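Local coordinates for protein 4-aminobutyrate transaminase (Acinetobacter baumannii, PDB 6WOP) that probably transfers the amino group of 4-aminobutyrate to 2-oxoglutarate with the help of pyridoxal 5'-phosphate, as a class-III aminotransferase, at residues H5-N9 and C24-A28; K30-I36 and T56-H60. One frame throughout, in Å; residues are numbered along the deposited sequence.

The two contacts follow one another along the chain, with centres about 20 Å apart on the same side of the chain's centre. Interaction 1 packs helix 4-15 on the loop that leads into strand 28-32; interaction 2 starts on that strand, takes in the hairpin with strand 35-38, and fastens the turn to the loop before helix 61-71. They meet at Ile-36, whose CG2 lies 3.7 Å from Trp-26 CH2 and 4.3 Å from Ala-28 CB. Both also touch the second subunit, interaction 1 at its Thr-82, Tyr-84 and Glu-85, interaction 2 at its Leu-71 to Phe-74 and His-76. The N-terminal part of this PLP-dependent enzyme thus touches the second subunit at both contacts.

Interaction 1: H5-N9 and C24-A28; sequences HSALN and CQWYA
Helix-on-loop packing at the N-terminus of a class-III aminotransferase: residues 5-9 form part of helix 4-15, with Asn-9 N bonded to His-5 O (3.0 Å), and face the irregular loop 24-28, extended except at Gln-25 (phi/psi -84/-15), that enters strand 28-32. The CA atoms of His-5 and Trp-26 are 6.8 Å apart. At Cys-24, the carbonyl O accepts from a water (3.1 Å) that also donates to Asn-9 OD1 (2.7 Å). Gln-25 O then receives Asn-9 ND2 at 3.0 Å. Trp-26 directs its CA-to-CB bond away from the helix overall and, with chi1 p, its indole stacks on Phe-44, while its CA lies 3.6 Å from His-5 CE1. Tyr-27, with chi1 m, points back at the helix, packs on Tyr-84 of the second subunit, and gives up 105 Å² to the helix. Its edge meets the His-5 face in a T-shaped pair (centroids 5.4 Å apart, planes at 68°), Leu-8 CD1 sits 4.0 Å from its ring centroid in a CH-pi contact, and Tyr-27 OH donates to Asn-9 OD1 at 2.6 Å.

Interaction 2: K30-I36 and T56-H60; sequences KAENATI and TGHRH
His-58 and Arg-59 have the largest areas buried, 103 and 81 Å², against a beta hairpin whose Asn-33 adds 60 Å². Strands 28-32 and 35-38 are joined by a type II' turn from Glu-32 to Thr-35, closed by Thr-35 N to Glu-32 O (2.9 Å) and Glu-32 N to Thr-35 O (2.7 Å); Asn-33 takes phi/psi of 58/-107 at its second position. There Asn-33 and His-58 form a single antiparallel hydrogen-bonded bridge, CA atoms 4.5 Å apart, with Asn-33 N to His-58 O at 2.8 Å and His-58 N to Asn-33 O at 2.9 Å. Gly-57, at phi 90°, passes 4.1 Å CA to CA from Asn-33; a CB here would clash with Asn-33 OD1, which is bonded to Thr-398. The His-58 imidazole (chi1 m) offers one face to Ala-31 CB, 3.5 Å from the ring centroid in a CH-pi contact, and its NE2 lies 3.8 Å from Ile-36 CG1. Arg-59, with a left-handed backbone (52/48), reaches along the strand end: NH1 bonds to Ala-31 O (2.9 Å) and makes a salt bridge to Glu-32 OE1 (3.0 Å). One water joins Lys-30 NZ (2.9 Å), Glu-32 OE1 (3.1 Å) and Arg-59 NH2 (3.1 Å), while Arg-59 NE binds Leu-71 O of the second subunit. The hairpin's other strand, 35-38, pairs with strand 43-46, and His-60 N-caps helix 61-71 through Lys-62 N, so the bridge joins the hairpin turn to the loop that runs into helix 61-71.

Interaction 1: H5-N9 and C24-A28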
# COMPACT_ATOMS: atom_id res chain seq x y z
N HIS A 5 -5.73 -39.08 -26.07
CA HIS A 5 -6.04 -37.95 -25.18
C HIS A 5 -5.37 -38.12 -23.81
O HIS A 5 -5.03 -37.13 -23.16
CB HIS A 5 -7.56 -37.76 -25.05
CG HIS A 5 -8.13 -36.71 -25.98
ND1 HIS A 5 -9.37 -36.14 -25.80
CD2 HIS A 5 -7.62 -36.13 -27.10
CE1 HIS A 5 -9.60 -35.24 -26.76
NE2 HIS A 5 -8.55 -35.23 -27.56
N SER A 6 -5.16 -39.35 -23.37
CA SER A 6 -4.33 -39.58 -22.19
C SER A 6 -2.91 -39.10 -22.43
O SER A 6 -2.33 -38.40 -21.58
CB SER A 6 -4.34 -41.07 -21.82
OG SER A 6 -4.16 -41.19 -20.42
N ALA A 7 -2.34 -39.43 -23.61
CA ALA A 7 -0.99 -38.95 -23.96
C ALA A 7 -0.92 -37.42 -23.96
O ALA A 7 0.06 -36.81 -23.48
CB ALA A 7 -0.57 -39.51 -25.32
N LEU A 8 -1.98 -36.77 -24.44
CA LEU A 8 -1.98 -35.32 -24.47
C LEU A 8 -2.10 -34.72 -23.08
O LEU A 8 -1.51 -33.66 -22.80
CB LEU A 8 -3.16 -34.85 -25.31
CG LEU A 8 -2.86 -34.13 -26.59
CD1 LEU A 8 -4.18 -33.81 -27.26
CD2 LEU A 8 -2.09 -32.87 -26.18
N ASN A 9 -2.91 -35.30 -22.22
CA ASN A 9 -2.97 -34.71 -20.88
C ASN A 9 -1.67 -34.94 -20.12
O ASN A 9 -1.29 -34.10 -19.30
CB ASN A 9 -4.20 -35.22 -20.12
CG ASN A 9 -5.50 -34.43 -20.50
OD1 ASN A 9 -5.50 -33.17 -20.63
ND2 ASN A 9 -6.59 -35.16 -20.69
N CYS A 24 -12.22 -28.94 -19.22
CA CYS A 24 -12.56 -30.11 -20.03
C CYS A 24 -11.35 -31.04 -20.14
O CYS A 24 -10.22 -30.59 -20.31
CB CYS A 24 -13.01 -29.70 -21.44
SG CYS A 24 -14.69 -29.12 -21.55
N GLN A 25 -11.62 -32.35 -20.11
CA GLN A 25 -10.55 -33.34 -20.24
C GLN A 25 -10.21 -33.61 -21.71
O GLN A 25 -9.15 -34.19 -22.03
CB GLN A 25 -10.97 -34.65 -19.55
CG GLN A 25 -11.21 -34.46 -18.08
CD GLN A 25 -10.02 -33.71 -17.46
OE1 GLN A 25 -10.15 -32.55 -17.06
NE2 GLN A 25 -8.85 -34.35 -17.47
N TRP A 26 -11.10 -33.18 -22.60
CA TRP A 26 -10.95 -33.38 -24.02
C TRP A 26 -10.49 -32.07 -24.64
O TRP A 26 -10.52 -31.01 -24.00
CB TRP A 26 -12.28 -33.84 -24.60
CG TRP A 26 -13.42 -32.97 -24.28
CD1 TRP A 26 -14.27 -33.06 -23.19
CD2 TRP A 26 -13.89 -31.87 -25.06
NE1 TRP A 26 -15.26 -32.10 -23.28
CE2 TRP A 26 -15.03 -31.34 -24.41
CE3 TRP A 26 -13.48 -31.30 -26.28
CZ2 TRP A 26 -15.75 -30.25 -24.92
CZ3 TRP A 26 -14.19 -30.20 -26.78
CH2 TRP A 26 -15.32 -29.70 -26.10
N TYR A 27 -9.99 -32.14 -25.88
CA TYR A 27 -9.33 -30.99 -26.51
C TYR A 27 -10.13 -30.56 -27.74
O TYR A 27 -10.66 -31.42 -28.46
CB TYR A 27 -7.89 -31.34 -26.94
CG TYR A 27 -6.98 -31.48 -25.77
CD1 TYR A 27 -7.07 -32.58 -24.89
CD2 TYR A 27 -6.06 -30.50 -25.52
CE1 TYR A 27 -6.23 -32.66 -23.76
CE2 TYR A 27 -5.20 -30.58 -24.37
CZ TYR A 27 -5.29 -31.66 -23.52
OH TYR A 27 -4.45 -31.67 -22.42
N ALA A 28 -10.20 -29.26 -28.01
CA ALA A 28 -11.00 -28.80 -29.12
C ALA A 28 -10.25 -29.01 -30.44
O ALA A 28 -9.05 -28.73 -30.57
CB ALA A 28 -11.34 -27.32 -28.97
O HOH W 1 -7.21 -31.21 -19.81

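Interaction 2: K30-I36 and T56-H60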
# COMPACT_ATOMS: atom_id res chain seq x y z
N LYS A 30 -12.33 -28.28 -33.54
CA LYS A 30 -13.03 -27.41 -34.47
C LYS A 30 -14.25 -26.89 -33.73
O LYS A 30 -14.77 -27.57 -32.85
CB LYS A 30 -13.47 -28.19 -35.76
CG LYS A 30 -14.16 -27.30 -36.71
CD LYS A 30 -14.37 -27.98 -38.07
CE LYS A 30 -14.66 -26.92 -39.18
NZ LYS A 30 -15.04 -27.58 -40.50
N ALA A 31 -14.71 -25.69 -34.08
CA ALA A 31 -15.92 -25.17 -33.46
C ALA A 31 -16.62 -24.29 -34.48
O ALA A 31 -15.96 -23.67 -35.32
CB ALA A 31 -15.63 -24.36 -32.17
N GLU A 32 -17.94 -24.29 -34.46
CA GLU A 32 -18.67 -23.46 -35.42
C GLU A 32 -20.05 -23.18 -34.84
O GLU A 32 -20.83 -24.12 -34.58
CB GLU A 32 -18.77 -24.10 -36.83
CG GLU A 32 -19.13 -23.01 -37.93
CD GLU A 32 -18.89 -23.49 -39.37
OE1 GLU A 32 -18.08 -24.39 -39.57
OE2 GLU A 32 -19.55 -22.97 -40.29
N ASN A 33 -20.37 -21.88 -34.75
CA ASN A 33 -21.61 -21.35 -34.18
C ASN A 33 -21.68 -21.86 -32.74
O ASN A 33 -20.89 -21.41 -31.90
CB ASN A 33 -22.87 -21.67 -35.04
CG ASN A 33 -24.17 -20.92 -34.52
OD1 ASN A 33 -24.13 -20.14 -33.54
ND2 ASN A 33 -25.27 -21.14 -35.17
N ALA A 34 -22.56 -22.83 -32.44
CA ALA A 34 -22.66 -23.36 -31.08
C ALA A 34 -22.29 -24.85 -31.02
O ALA A 34 -22.74 -25.57 -30.12
CB ALA A 34 -24.08 -23.14 -30.52
N THR A 35 -21.54 -25.34 -32.01
CA THR A 35 -21.06 -26.73 -32.06
C THR A 35 -19.55 -26.77 -31.89
O THR A 35 -18.83 -26.02 -32.57
CB THR A 35 -21.43 -27.33 -33.41
OG1 THR A 35 -22.83 -27.05 -33.64
CG2 THR A 35 -21.24 -28.88 -33.41
N ILE A 36 -19.05 -27.64 -31.01
CA ILE A 36 -17.61 -27.84 -30.80
C ILE A 36 -17.32 -29.31 -30.99
O ILE A 36 -18.10 -30.16 -30.55
CB ILE A 36 -17.17 -27.42 -29.37
CG1 ILE A 36 -17.56 -25.97 -29.07
CG2 ILE A 36 -15.61 -27.66 -29.18
CD1 ILE A 36 -17.58 -25.73 -27.51
N THR A 56 -21.97 -14.06 -30.81
CA THR A 56 -22.19 -14.26 -32.27
C THR A 56 -21.75 -15.64 -32.75
O THR A 56 -21.82 -15.91 -33.96
CB THR A 56 -21.42 -13.16 -33.06
OG1 THR A 56 -20.06 -13.03 -32.61
CG2 THR A 56 -22.09 -11.86 -32.86
N GLY A 57 -21.30 -16.50 -31.85
CA GLY A 57 -20.97 -17.88 -32.16
C GLY A 57 -19.53 -18.04 -32.59
O GLY A 57 -18.86 -17.08 -32.98
N HIS A 58 -19.02 -19.28 -32.47
CA HIS A 58 -17.69 -19.60 -32.99
C HIS A 58 -17.64 -19.36 -34.50
O HIS A 58 -18.49 -19.87 -35.25
CB HIS A 58 -17.36 -21.06 -32.73
CG HIS A 58 -17.17 -21.42 -31.28
ND1 HIS A 58 -15.94 -21.33 -30.64
CD2 HIS A 58 -18.03 -21.93 -30.38
CE1 HIS A 58 -16.06 -21.78 -29.40
NE2 HIS A 58 -17.32 -22.15 -29.21
N ARG A 59 -16.64 -18.61 -34.96
CA ARG A 59 -16.41 -18.43 -36.39
C ARG A 59 -17.68 -17.98 -37.12
O ARG A 59 -18.04 -18.53 -38.17
CB ARG A 59 -15.82 -19.71 -37.02
CG ARG A 59 -14.33 -20.03 -36.53
CD ARG A 59 -13.89 -21.46 -36.94
NE ARG A 59 -14.04 -21.65 -38.40
CZ ARG A 59 -14.85 -22.55 -38.95
NH1 ARG A 59 -15.55 -23.40 -38.19
NH2 ARG A 59 -14.94 -22.59 -40.28
N HIS A 60 -18.36 -16.96 -36.57
CA HIS A 60 -19.48 -16.38 -37.30
C HIS A 60 -19.00 -15.98 -38.69
O HIS A 60 -17.94 -15.34 -38.82
CB HIS A 60 -20.01 -15.16 -36.54
CG HIS A 60 -21.23 -14.55 -37.15
ND1 HIS A 60 -21.17 -13.80 -38.30
CD2 HIS A 60 -22.53 -14.58 -36.78
CE1 HIS A 60 -22.39 -13.39 -38.61
NE2 HIS A 60 -23.23 -13.83 -37.69
O HOH W 2 -15.99 -25.14 -41.80